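Side-chain contacts in single-stranded DNA-binding protein 1 (Streptomyces coelicolor, PDB 4DAM), which probably binds single-stranded DNA as a homotetramer, through the OB-fold domain that makes up this N-terminal part of the longer protein: residues V21-T26 with L119-A124; T27-D32 with S38-L43; S78-V83 with I115-A120. The protein carries 1 engineered substitution. All coordinates share one frame; numbering follows the deposited sequence.

In the fold
The three contacts, all partly buried, show how an OB fold changes its chemistry from place to place. Contact 2 is the most extensive, a hairpin pairing of strands 17-33 and 36-51 held by main-chain bonds, with exposed arginines on one face and buried Val-39 and Phe-41 on the other. Contacts 1 and 3 are smaller, with centres about 6 Å apart; contact 3 holds strand 114-117 itself and contact 1 the loop after it, and both touch a second subunit. Contact 1 relies on a guanidinium gripping a carbonyl of strand 17-33, the strand it shares with contact 2. Contact 3 sets a histidine against Ser-80, while Leu-81 packs on Pro-28 and Phe-41 of contact 2.

Contact 1. Residues V21-T26 with L119-A124; sequences VGNVAT and LARGTA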
ATOM      1  N   VAL A  21       0.123  -9.175  -6.256  1.00 18.79           N
ATOM      2  CA  VAL A  21      -0.684 -10.350  -6.567  1.00 17.80           C
ATOM      3  C   VAL A  21      -0.286 -10.790  -7.956  1.00 17.63           C
ATOM      4  O   VAL A  21      -0.476 -10.059  -8.931  1.00 18.70           O
ATOM      5  CB  VAL A  21      -2.169  -9.993  -6.492  1.00 22.52           C
ATOM      6  CG1 VAL A  21      -3.030 -11.231  -6.774  1.00 26.44           C
ATOM      7  CG2 VAL A  21      -2.485  -9.400  -5.122  1.00 25.57           C
ATOM      8  N   GLY A  22       0.311 -11.974  -8.061  1.00 15.64           N
ATOM      9  CA  GLY A  22       0.819 -12.403  -9.319  1.00 16.58           C
ATOM     10  C   GLY A  22       1.023 -13.896  -9.375  1.00 17.14           C
ATOM     11  O   GLY A  22       0.394 -14.635  -8.664  1.00 19.70           O
ATOM     12  N   ASN A  23       1.912 -14.311 -10.261  1.00 14.64           N
ATOM     13  CA  ASN A  23       2.210 -15.708 -10.443  1.00 15.46           C
ATOM     14  C   ASN A  23       3.685 -16.000 -10.260  1.00 15.33           C
ATOM     15  O   ASN A  23       4.541 -15.221 -10.668  1.00 15.92           O
ATOM     16  CB  ASN A  23       1.722 -16.178 -11.811  1.00 19.00           C
ATOM     17  CG  ASN A  23       0.206 -16.141 -11.898  1.00 21.85           C
ATOM     18  OD1 ASN A  23      -0.464 -17.132 -11.676  1.00 30.96           O
ATOM     19  ND2 ASN A  23      -0.327 -14.989 -12.162  1.00 27.82           N
ATOM     20  N   VAL A  24       3.956 -17.138  -9.634  1.00 14.29           N
ATOM     21  CA  VAL A  24       5.313 -17.655  -9.530  1.00 14.18           C
ATOM     22  C   VAL A  24       5.843 -17.913 -10.949  1.00 16.00           C
ATOM     23  O   VAL A  24       5.246 -18.673 -11.723  1.00 19.42           O
ATOM     24  CB  VAL A  24       5.389 -18.909  -8.656  1.00 13.54           C
ATOM     25  CG1 VAL A  24       6.838 -19.456  -8.650  1.00 15.76           C
ATOM     26  CG2 VAL A  24       4.854 -18.641  -7.234  1.00 14.25           C
ATOM     27  N   ALA A  25       6.963 -17.273 -11.296  1.00 14.59           N
ATOM     28  CA  ALA A  25       7.444 -17.264 -12.684  1.00 16.82           C
ATOM     29  C   ALA A  25       8.669 -18.143 -12.902  1.00 19.24           C
ATOM     30  O   ALA A  25       9.001 -18.486 -14.040  1.00 22.33           O
ATOM     31  CB  ALA A  25       7.708 -15.822 -13.128  1.00 18.50           C
ATOM     32  N   THR A  26       9.349 -18.496 -11.826  1.00 19.42           N
ATOM     33  CA  THR A  26      10.501 -19.407 -11.841  1.00 19.59           C
ATOM     34  C   THR A  26      10.389 -20.378 -10.700  1.00 19.94           C
ATOM     35  O   THR A  26       9.782 -20.053  -9.665  1.00 21.05           O
ATOM     36  CB  THR A  26      11.865 -18.659 -11.708  1.00 23.31           C
ATOM     37  OG1 THR A  26      11.954 -17.953 -10.440  1.00 23.37           O
ATOM     38  CG2 THR A  26      12.072 -17.701 -12.901  1.00 24.68           C
ATOM     39  N   LEU A 119      -6.564 -17.552  -3.334  1.00 16.06           N
ATOM     40  CA  LEU A 119      -7.858 -18.239  -3.472  1.00 17.40           C
ATOM     41  C   LEU A 119      -8.763 -17.635  -4.536  1.00 19.10           C
ATOM     42  O   LEU A 119      -9.778 -18.243  -4.894  1.00 22.66           O
ATOM     43  CB  LEU A 119      -8.574 -18.264  -2.124  1.00 17.41           C
ATOM     44  CG  LEU A 119      -7.907 -19.062  -0.991  1.00 19.77           C
ATOM     45  CD1 LEU A 119      -8.417 -18.700   0.398  1.00 20.08           C
ATOM     46  CD2 LEU A 119      -7.979 -20.566  -1.277  1.00 23.08           C
ATOM     47  N   ALA A 120      -8.420 -16.463  -5.068  1.00 17.64           N
ATOM     48  CA  ALA A 120      -9.216 -15.863  -6.140  1.00 21.04           C
ATOM     49  C   ALA A 120      -9.059 -16.585  -7.476  1.00 26.16           C
ATOM     50  O   ALA A 120      -9.923 -16.472  -8.340  1.00 26.54           O
ATOM     51  CB  ALA A 120      -8.866 -14.390  -6.328  1.00 23.93           C
ATOM     52  N   ARG A 121      -7.936 -17.290  -7.645  1.00 25.88           N
ATOM     53  CA  ARG A 121      -7.517 -17.807  -8.946  1.00 30.50           C
ATOM     54  C   ARG A 121      -7.135 -19.306  -8.824  1.00 34.42           C
ATOM     55  O   ARG A 121      -6.636 -19.933  -9.768  1.00 50.62           O
ATOM     56  CB  ARG A 121      -6.344 -16.950  -9.469  1.00 31.13           C
ATOM     57  CG  ARG A 121      -6.720 -15.510  -9.841  1.00 35.92           C
ATOM     58  CD  ARG A 121      -5.505 -14.648 -10.215  1.00 35.02           C
ATOM     59  NE  ARG A 121      -4.630 -14.443  -9.054  1.00 35.49           N
ATOM     60  CZ  ARG A 121      -3.300 -14.342  -9.090  0.80 30.46           C
ATOM     61  NH1 ARG A 121      -2.625 -14.425 -10.243  1.00 29.66           N
ATOM     62  NH2 ARG A 121      -2.628 -14.172  -7.941  1.00 27.73           N
ATOM     63  N   GLY A 122      -7.356 -19.864  -7.638  1.00 33.81           N
ATOM     64  CA  GLY A 122      -7.247 -21.300  -7.402  1.00 43.39           C
ATOM     65  C   GLY A 122      -7.790 -21.848  -6.082  1.00 48.12           C
ATOM     66  O   GLY A 122      -7.915 -21.116  -5.104  1.00 42.42           O
ATOM     67  N   THR A 123      -8.090 -23.148  -6.038  1.00 57.50           N
ATOM     68  CA  THR A 123      -8.501 -23.807  -4.787  1.00 58.23           C
ATOM     69  C   THR A 123      -7.344 -23.829  -3.765  1.00 58.26           C
ATOM     70  O   THR A 123      -6.184 -23.543  -4.095  1.00 54.75           O
ATOM     71  CB  THR A 123      -9.033 -25.264  -5.011  1.00 67.18           C
ATOM     72  OG1 THR A 123      -8.848 -25.673  -6.377  1.00 72.11           O
ATOM     73  CG2 THR A 123     -10.525 -25.338  -4.676  1.00 65.97           C
ATOM     74  N   ALA A 124      -7.674 -24.151  -2.516  1.00 54.45           N
ATOM     75  CA  ALA A 124      -6.674 -24.307  -1.461  1.00 58.39           C
ATOM     76  C   ALA A 124      -6.061 -25.713  -1.517  1.00 65.99           C
ATOM     77  O   ALA A 124      -4.857 -25.876  -1.726  1.00 76.73           O
ATOM     78  CB  ALA A 124      -7.305 -24.056  -0.103  1.00 41.58           C
TER
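Arg-121 sends its guanidinium onto the carbonyl of Gly-22, and this one side chain carries nearly the whole contact. Its strongest polar partner is Asp-118, a little earlier in the chain, whose OD2 lies by the NE and NH2 side of the group in a salt bridge with Arg-121 NE. Across the contact, the stronger of two bonds runs from Arg-121 NH2 to Gly-22 O, 3.1 Å long with an N-H...O angle of 154°, so that NH2 is shared between carboxylate and carbonyl. The oxygen lies close to the guanidinium plane, whereas the donor sits tilted out of the plane of the carbonyl. Arg-121 NH1 adds a second, weak bond to Gly-22 O at 3.4 Å, making a lopsided fork. Partners on two edges fix the rotation of the guanidinium, and the carboxylate probably helps to balance its charge. With glycine in place of the arginine, Gly-22 O is likely to lose both side-chain donors and Asp-118 its positively charged mate, weakening the hold of residues 119-124 on strand 17-33.

Further out, the Asn-23 amide stands beside the NH1 end, at the guanidinium edge, with the two planes 83° apart. Val-21 CG1 borders the group obliquely, a methyl lying opposite the backbone N about the first torsion (chi1 -178°), which extends it toward the arginine. The aliphatic part of Arg-121 bends at its third torsion, and the side chain also rests on Pro-86 of the adjoining strand. Next to this site, Leu-119 and Ala-120 pack on a second subunit. The arrangement thus fastens the segment that leaves the last strand back onto strand 17-33, the first long strand of the OB fold in this tetrameric SSB.

Contact 2. Residues T27-D32 with S38-L43; sequences TPVFRD and SVRFRL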
ATOM      1  N   THR A  27      11.006 -21.553 -10.852  1.00 19.39           N
ATOM      2  CA  THR A  27      11.002 -22.524  -9.771  0.50 16.73           C
ATOM      3  C   THR A  27      11.778 -21.942  -8.595  1.00 16.76           C
ATOM      4  O   THR A  27      12.912 -21.455  -8.753  1.00 17.93           O
ATOM      5  CB  THR A  27      11.627 -23.867 -10.174  0.50 14.26           C
ATOM      6  OG1 THR A  27      10.906 -24.411 -11.280  0.50 12.55           O
ATOM      7  CG2 THR A  27      11.542 -24.863  -8.998  0.50 14.29           C
ATOM      8  N   PRO A  28      11.158 -21.907  -7.405  1.00 14.89           N
ATOM      9  CA  PRO A  28      11.871 -21.382  -6.246  1.00 16.09           C
ATOM     10  C   PRO A  28      13.157 -22.124  -5.938  1.00 16.24           C
ATOM     11  O   PRO A  28      13.272 -23.339  -6.160  1.00 16.91           O
ATOM     12  CB  PRO A  28      10.858 -21.526  -5.096  1.00 17.51           C
ATOM     13  CG  PRO A  28       9.530 -21.488  -5.782  1.00 17.11           C
ATOM     14  CD  PRO A  28       9.754 -22.213  -7.076  1.00 16.80           C
ATOM     15  N   VAL A  29      14.110 -21.373  -5.419  1.00 15.64           N
ATOM     16  CA  VAL A  29      15.417 -21.891  -5.034  1.00 16.45           C
ATOM     17  C   VAL A  29      15.585 -21.754  -3.541  1.00 15.30           C
ATOM     18  O   VAL A  29      15.469 -20.652  -2.999  1.00 18.37           O
ATOM     19  CB  VAL A  29      16.524 -21.119  -5.736  1.00 18.50           C
ATOM     20  CG1 VAL A  29      17.881 -21.567  -5.207  1.00 23.23           C
ATOM     21  CG2 VAL A  29      16.375 -21.334  -7.233  1.00 21.27           C
ATOM     22  N   PHE A  30      15.858 -22.874  -2.883  1.00 15.78           N
ATOM     23  CA  PHE A  30      16.060 -22.925  -1.440  1.00 17.50           C
ATOM     24  C   PHE A  30      17.543 -23.076  -1.121  1.00 17.95           C
ATOM     25  O   PHE A  30      18.222 -23.909  -1.710  1.00 18.00           O
ATOM     26  CB  PHE A  30      15.303 -24.120  -0.835  1.00 19.51           C
ATOM     27  CG  PHE A  30      15.518 -24.268   0.642  1.00 20.74           C
ATOM     28  CD1 PHE A  30      16.538 -25.086   1.130  1.00 26.09           C
ATOM     29  CD2 PHE A  30      14.722 -23.573   1.550  1.00 24.54           C
ATOM     30  CE1 PHE A  30      16.756 -25.202   2.498  1.00 25.83           C
ATOM     31  CE2 PHE A  30      14.930 -23.695   2.918  1.00 29.44           C
ATOM     32  CZ  PHE A  30      15.957 -24.517   3.382  1.00 27.57           C
ATOM     33  N   ARG A  31      18.009 -22.265  -0.178  1.00 15.75           N
ATOM     34  CA  ARG A  31      19.409 -22.326   0.289  1.00 17.42           C
ATOM     35  C   ARG A  31      19.448 -22.262   1.810  1.00 19.23           C
ATOM     36  O   ARG A  31      18.799 -21.429   2.423  1.00 20.32           O
ATOM     37  CB  ARG A  31      20.186 -21.163  -0.293  1.00 18.04           C
ATOM     38  CG  ARG A  31      20.419 -21.310  -1.775  1.00 20.98           C
ATOM     39  CD  ARG A  31      20.836 -20.033  -2.450  1.00 22.08           C
ATOM     40  NE  ARG A  31      22.086 -19.462  -1.976  1.00 22.27           N
ATOM     41  CZ  ARG A  31      23.298 -19.901  -2.317  1.00 22.37           C
ATOM     42  NH1 ARG A  31      23.449 -20.972  -3.088  1.00 21.24           N
ATOM     43  NH2 ARG A  31      24.362 -19.268  -1.856  1.00 21.45           N
ATOM     44  N   ASP A  32      20.217 -23.155   2.415  1.00 18.71           N
ATOM     45  CA  ASP A  32      20.472 -23.111   3.841  1.00 22.46           C
ATOM     46  C   ASP A  32      21.726 -22.256   4.072  1.00 20.43           C
ATOM     47  O   ASP A  32      22.816 -22.638   3.703  1.00 21.04           O
ATOM     48  CB  ASP A  32      20.654 -24.516   4.412  1.00 25.84           C
ATOM     49  CG  ASP A  32      19.433 -25.029   5.148  1.00 39.02           C
ATOM     50  OD1 ASP A  32      18.800 -24.260   5.912  1.00 46.57           O
ATOM     51  OD2 ASP A  32      19.121 -26.226   4.966  1.00 49.42           O
ATOM     52  N   SER A  38      16.599 -19.828   3.373  1.00 17.88           N
ATOM     53  CA  SER A  38      16.304 -18.729   2.445  1.00 17.27           C
ATOM     54  C   SER A  38      15.667 -19.313   1.234  1.00 17.86           C
ATOM     55  O   SER A  38      16.069 -20.393   0.797  1.00 17.05           O
ATOM     56  CB  SER A  38      17.610 -18.039   2.047  1.00 21.79           C
ATOM     57  OG  SER A  38      17.526 -17.317   0.822  1.00 30.51           O
ATOM     58  N   VAL A  39      14.672 -18.621   0.688  1.00 16.79           N
ATOM     59  CA  VAL A  39      14.110 -18.988  -0.596  0.51 15.89           C
ATOM     60  C   VAL A  39      13.953 -17.762  -1.458  1.00 15.74           C
ATOM     61  O   VAL A  39      13.739 -16.658  -0.942  1.00 18.69           O
ATOM     62  CB  VAL A  39      12.752 -19.644  -0.385  0.51 16.44           C
ATOM     63  CG1 VAL A  39      11.690 -18.610  -0.025  0.51 17.19           C
ATOM     64  CG2 VAL A  39      12.377 -20.489  -1.599  0.51 17.71           C
ATOM     65  N   ARG A  40      14.127 -17.933  -2.763  1.00 13.38           N
ATOM     66  CA  ARG A  40      13.912 -16.852  -3.715  1.00 14.59           C
ATOM     67  C   ARG A  40      13.168 -17.398  -4.906  1.00 14.96           C
ATOM     68  O   ARG A  40      13.338 -18.568  -5.290  1.00 16.36           O
ATOM     69  CB  ARG A  40      15.206 -16.191  -4.149  1.00 20.77           C
ATOM     70  CG  ARG A  40      16.154 -17.046  -4.894  1.00 25.96           C
ATOM     71  CD  ARG A  40      17.158 -16.203  -5.650  0.70 30.12           C
ATOM     72  NE  ARG A  40      18.238 -17.050  -6.117  0.70 39.34           N
ATOM     73  CZ  ARG A  40      18.282 -17.687  -7.281  0.70 36.47           C
ATOM     74  NH1 ARG A  40      17.305 -17.564  -8.171  0.70 40.17           N
ATOM     75  NH2 ARG A  40      19.331 -18.448  -7.558  0.70 44.85           N
ATOM     76  N   PHE A  41      12.321 -16.555  -5.467  1.00 14.45           N
ATOM     77  CA  PHE A  41      11.640 -16.870  -6.718  1.00 13.89           C
ATOM     78  C   PHE A  41      11.261 -15.595  -7.434  1.00 14.14           C
ATOM     79  O   PHE A  41      11.131 -14.533  -6.827  1.00 15.86           O
ATOM     80  CB  PHE A  41      10.410 -17.769  -6.514  1.00 15.33           C
ATOM     81  CG  PHE A  41       9.329 -17.151  -5.693  1.00 14.96           C
ATOM     82  CD1 PHE A  41       8.266 -16.499  -6.299  1.00 14.66           C
ATOM     83  CD2 PHE A  41       9.349 -17.260  -4.317  1.00 16.61           C
ATOM     84  CE1 PHE A  41       7.254 -15.924  -5.525  1.00 14.28           C
ATOM     85  CE2 PHE A  41       8.342 -16.699  -3.536  1.00 15.65           C
ATOM     86  CZ  PHE A  41       7.297 -16.036  -4.154  1.00 15.23           C
ATOM     87  N   ARG A  42      11.037 -15.720  -8.735  1.00 15.12           N
ATOM     88  CA  ARG A  42      10.566 -14.597  -9.535  1.00 15.79           C
ATOM     89  C   ARG A  42       9.053 -14.554  -9.523  1.00 15.22           C
ATOM     90  O   ARG A  42       8.402 -15.576  -9.636  1.00 16.92           O
ATOM     91  CB  ARG A  42      11.083 -14.733 -10.953  1.00 19.81           C
ATOM     92  CG  ARG A  42      10.879 -13.547 -11.881  1.00 23.03           C
ATOM     93  CD  ARG A  42      11.685 -13.846 -13.146  1.00 28.32           C
ATOM     94  NE  ARG A  42      11.673 -12.800 -14.157  1.00 37.09           N
ATOM     95  CZ  ARG A  42      12.332 -11.650 -14.088  1.00 32.64           C
ATOM     96  NH1 ARG A  42      13.053 -11.325 -13.014  1.00 37.66           N
ATOM     97  NH2 ARG A  42      12.233 -10.807 -15.100  1.00 40.28           N
ATOM     98  N   LEU A  43       8.508 -13.355  -9.362  1.00 14.22           N
ATOM     99  CA  LEU A  43       7.069 -13.118  -9.338  1.00 12.85           C
ATOM    100  C   LEU A  43       6.696 -12.209 -10.502  1.00 15.87           C
ATOM    101  O   LEU A  43       7.297 -11.142 -10.689  1.00 16.35           O
ATOM    102  CB  LEU A  43       6.662 -12.435  -8.033  1.00 14.18           C
ATOM    103  CG  LEU A  43       5.172 -12.104  -7.839  1.00 14.93           C
ATOM    104  CD1 LEU A  43       4.357 -13.375  -7.603  1.00 17.31           C
ATOM    105  CD2 LEU A  43       4.981 -11.106  -6.689  1.00 17.93           C
TER
HETATM  106  O   HOH W   1      20.057 -16.956  -0.765  1.00 36.21           O
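Val-29 and Arg-40 form a hydrogen-bonded pair in the antiparallel hairpin of strands 17-33 and 36-51, part of the curved sheet of the OB fold. Both main-chain polar groups of each residue are satisfied by the other: Val-29 N donates to Arg-40 O at 2.9 Å, nearly straight at 169°, and Arg-40 N returns a bond to Val-29 O at 3.0 Å. Two residues along, Arg-31 and Ser-38 repeat the pattern. Arg-31 N reaches Ser-38 O at 2.9 Å, and Ser-38 N reaches Arg-31 O over the same length but with a more bent angle of 133°.

Between them lies the non-hydrogen-bonded pair of Phe-30 and Val-39. Here no N-H...O bonds join the pair; CA-H...O contacts approach instead, such as Val-39 CA to Val-29 O at 3.2 Å, while the backbone of Val-39 bonds on its other side to Ala-69 of strand 56-70.

The side chains divide between the faces. On the Arg-40 face, Val-29 and Arg-40 run side by side in the same direction, and Val-29 CG2 sits 3.8 Å above the plane of the Arg-40 guanidinium, displaced toward its rim. The arginine chain is extended from CG to NE, which carries the flat group across the valine methyls. Toward the interior, Pro-28 CB meets Val-39 CG2, and Pro-28 CG packs on Phe-41 CB at 3.9 Å. The Phe-41 ring then leads away to Leu-81 and Val-67, its CG lying between the backbone N and the carbonyl carbon (chi1 63°). Near the turn of the hairpin, a water joins the two strands: it is hydrogen-bonded to Ser-38 OG at 3.0 Å and accepts a weak bond from Arg-31 NE.

Contact 3. Residues S78-V83 with I115-A120; sequences SGSLAV and IGHDLA
His-117 presents the NE2 edge of its ring to Ser-80, whose hydroxyl, in the conformer described, lies near the imidazole plane. Ser-80 OG and His-117 NE2 are then hydrogen-bonded at 2.8 Å, and either could be the donor. OG lies opposite the backbone N of the serine (chi1 -173°), which places it by the ring. When NE2 of His-117 carries the proton it can also reach Ser-80 O, 3.2 Å away, in a weak, strongly bent bond.

Leu-81 approaches otherwise. It slides past the histidine in the opposite direction, bringing CD2 obliquely to His-117 CE1 at 3.7 Å. Its other methyl, CD1, turns to Ile-115 CG2 at 4.2 Å, so the forked end of the leucine bridges two side chains of strand 114-117. The same leucine packs on Phe-41 and Pro-28, tying this patch to the hydrophobic interior. Beyond the histidine, Asp-118 OD1 accepts from Ala-120 N in an Asx turn as the chain leaves the strand. Polar edge and apolar flank together join the last short strand to the weakly bonded last turn of helix 71-80 and the residues after it, the helix that in the OB fold links the third and fourth barrel strands.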
ATOM      1  N   SER A  78       9.210 -23.367   0.464  1.00 19.38           N
ATOM      2  CA  SER A  78      10.027 -24.311  -0.286  1.00 21.73           C
ATOM      3  C   SER A  78       9.269 -25.594  -0.604  1.00 22.20           C
ATOM      4  O   SER A  78       9.540 -26.213  -1.606  1.00 22.33           O
ATOM      5  CB  SER A  78      11.331 -24.622   0.434  1.00 26.14           C
ATOM      6  OG  SER A  78      11.092 -25.413   1.580  1.00 27.80           O
ATOM      7  N   GLY A  79       8.300 -25.944   0.227  1.00 20.26           N
ATOM      8  CA  GLY A  79       7.467 -27.125  -0.005  1.00 23.20           C
ATOM      9  C   GLY A  79       6.138 -26.894  -0.702  1.00 21.55           C
ATOM     10  O   GLY A  79       5.428 -27.837  -1.008  1.00 24.57           O
ATOM     11  N   SER A  80       5.807 -25.632  -0.939  0.64 17.31           N
ATOM     12  CA  SER A  80       4.463 -25.233  -1.358  0.64 16.14           C
ATOM     13  C   SER A  80       4.350 -24.517  -2.706  0.64 17.38           C
ATOM     14  O   SER A  80       3.324 -24.629  -3.365  0.64 19.37           O
ATOM     15  CB  SER A  80       3.868 -24.348  -0.259  0.64 18.08           C
ATOM     16  OG  SER A  80       2.503 -24.045  -0.504  0.64 21.11           O
ATOM     17  N   LEU A  81       5.387 -23.801  -3.128  1.00 14.86           N
ATOM     18  CA  LEU A  81       5.302 -22.983  -4.335  1.00 14.12           C
ATOM     19  C   LEU A  81       5.957 -23.612  -5.564  1.00 15.53           C
ATOM     20  O   LEU A  81       7.067 -24.123  -5.502  1.00 16.83           O
ATOM     21  CB  LEU A  81       5.929 -21.597  -4.095  1.00 15.10           C
ATOM     22  CG  LEU A  81       5.374 -20.765  -2.942  1.00 17.16           C
ATOM     23  CD1 LEU A  81       6.059 -19.416  -2.887  1.00 20.30           C
ATOM     24  CD2 LEU A  81       3.873 -20.569  -3.111  1.00 20.07           C
ATOM     25  N   ALA A  82       5.260 -23.527  -6.684  1.00 15.36           N
ATOM     26  CA  ALA A  82       5.755 -24.014  -7.977  1.00 14.44           C
ATOM     27  C   ALA A  82       5.416 -23.006  -9.075  1.00 15.82           C
ATOM     28  O   ALA A  82       4.485 -22.190  -8.956  1.00 15.98           O
ATOM     29  CB  ALA A  82       5.148 -25.398  -8.310  1.00 16.58           C
ATOM     30  N   VAL A  83       6.133 -23.104 -10.184  0.51 17.24           N
ATOM     31  CA  VAL A  83       5.884 -22.247 -11.338  0.51 18.00           C
ATOM     32  C   VAL A  83       4.422 -22.297 -11.752  0.51 18.66           C
ATOM     33  O   VAL A  83       3.803 -23.376 -11.838  0.51 22.06           O
ATOM     34  CB  VAL A  83       6.770 -22.601 -12.554  0.51 20.76           C
ATOM     35  CG1 VAL A  83       6.275 -21.886 -13.824  0.51 18.86           C
ATOM     36  CG2 VAL A  83       8.207 -22.252 -12.267  0.51 22.45           C
ATOM     37  N   ILE A 115       3.198 -14.641   2.406  1.00 15.62           N
ATOM     38  CA  ILE A 115       2.943 -15.175   1.076  1.00 14.10           C
ATOM     39  C   ILE A 115       1.804 -16.174   1.226  1.00 14.21           C
ATOM     40  O   ILE A 115       1.781 -16.958   2.181  1.00 15.11           O
ATOM     41  CB  ILE A 115       4.143 -15.952   0.470  1.00 16.17           C
ATOM     42  CG1 ILE A 115       5.406 -15.074   0.384  1.00 15.24           C
ATOM     43  CG2 ILE A 115       3.807 -16.447  -0.936  1.00 17.20           C
ATOM     44  CD1 ILE A 115       6.680 -15.824   0.013  1.00 19.36           C
ATOM     45  N   GLY A 116       0.876 -16.150   0.295  1.00 15.73           N
ATOM     46  CA  GLY A 116      -0.193 -17.164   0.292  1.00 15.83           C
ATOM     47  C   GLY A 116      -0.611 -17.512  -1.107  1.00 15.78           C
ATOM     48  O   GLY A 116      -0.518 -16.690  -2.012  1.00 14.53           O
ATOM     49  N   HIS A 117      -1.052 -18.761  -1.301  1.00 15.00           N
ATOM     50  CA  HIS A 117      -1.714 -19.124  -2.534  1.00 16.08           C
ATOM     51  C   HIS A 117      -2.992 -18.327  -2.649  1.00 15.76           C
ATOM     52  O   HIS A 117      -3.764 -18.267  -1.694  1.00 17.89           O
ATOM     53  CB  HIS A 117      -2.041 -20.617  -2.534  1.00 15.73           C
ATOM     54  CG  HIS A 117      -0.837 -21.496  -2.679  1.00 16.49           C
ATOM     55  ND1 HIS A 117      -0.265 -21.763  -3.882  1.00 19.31           N
ATOM     56  CD2 HIS A 117      -0.064 -22.132  -1.733  1.00 21.35           C
ATOM     57  CE1 HIS A 117       0.812 -22.563  -3.678  1.00 18.51           C
ATOM     58  NE2 HIS A 117       0.928 -22.782  -2.387  1.00 21.63           N
ATOM     59  N   ASP A 118      -3.227 -17.709  -3.801  1.00 15.69           N
ATOM     60  CA  ASP A 118      -4.375 -16.810  -3.974  1.00 15.80           C
ATOM     61  C   ASP A 118      -5.638 -17.604  -4.269  1.00 18.80           C
ATOM     62  O   ASP A 118      -5.764 -18.237  -5.323  1.00 21.22           O
ATOM     63  CB  ASP A 118      -4.105 -15.826  -5.096  1.00 17.64           C
ATOM     64  CG  ASP A 118      -5.198 -14.738  -5.236  1.00 20.18           C
ATOM     65  OD1 ASP A 118      -6.153 -14.686  -4.412  1.00 20.03           O
ATOM     66  OD2 ASP A 118      -5.056 -13.923  -6.189  1.00 22.59           O
ATOM     67  N   LEU A 119      -6.564 -17.552  -3.334  1.00 16.06           N
ATOM     68  CA  LEU A 119      -7.858 -18.239  -3.472  1.00 17.40           C
ATOM     69  C   LEU A 119      -8.763 -17.635  -4.536  1.00 19.10           C
ATOM     70  O   LEU A 119      -9.778 -18.243  -4.894  1.00 22.66           O
ATOM     71  CB  LEU A 119      -8.574 -18.264  -2.124  1.00 17.41           C
ATOM     72  CG  LEU A 119      -7.907 -19.062  -0.991  1.00 19.77           C
ATOM     73  CD1 LEU A 119      -8.417 -18.700   0.398  1.00 20.08           C
ATOM     74  CD2 LEU A 119      -7.979 -20.566  -1.277  1.00 23.08           C
ATOM     75  N   ALA A 120      -8.420 -16.463  -5.068  1.00 17.64           N
ATOM     76  CA  ALA A 120      -9.216 -15.863  -6.140  1.00 21.04           C
ATOM     77  C   ALA A 120      -9.059 -16.585  -7.476  1.00 26.16           C
ATOM     78  O   ALA A 120      -9.923 -16.472  -8.340  1.00 26.54           O
ATOM     79  CB  ALA A 120      -8.866 -14.390  -6.328  1.00 23.93           C
TER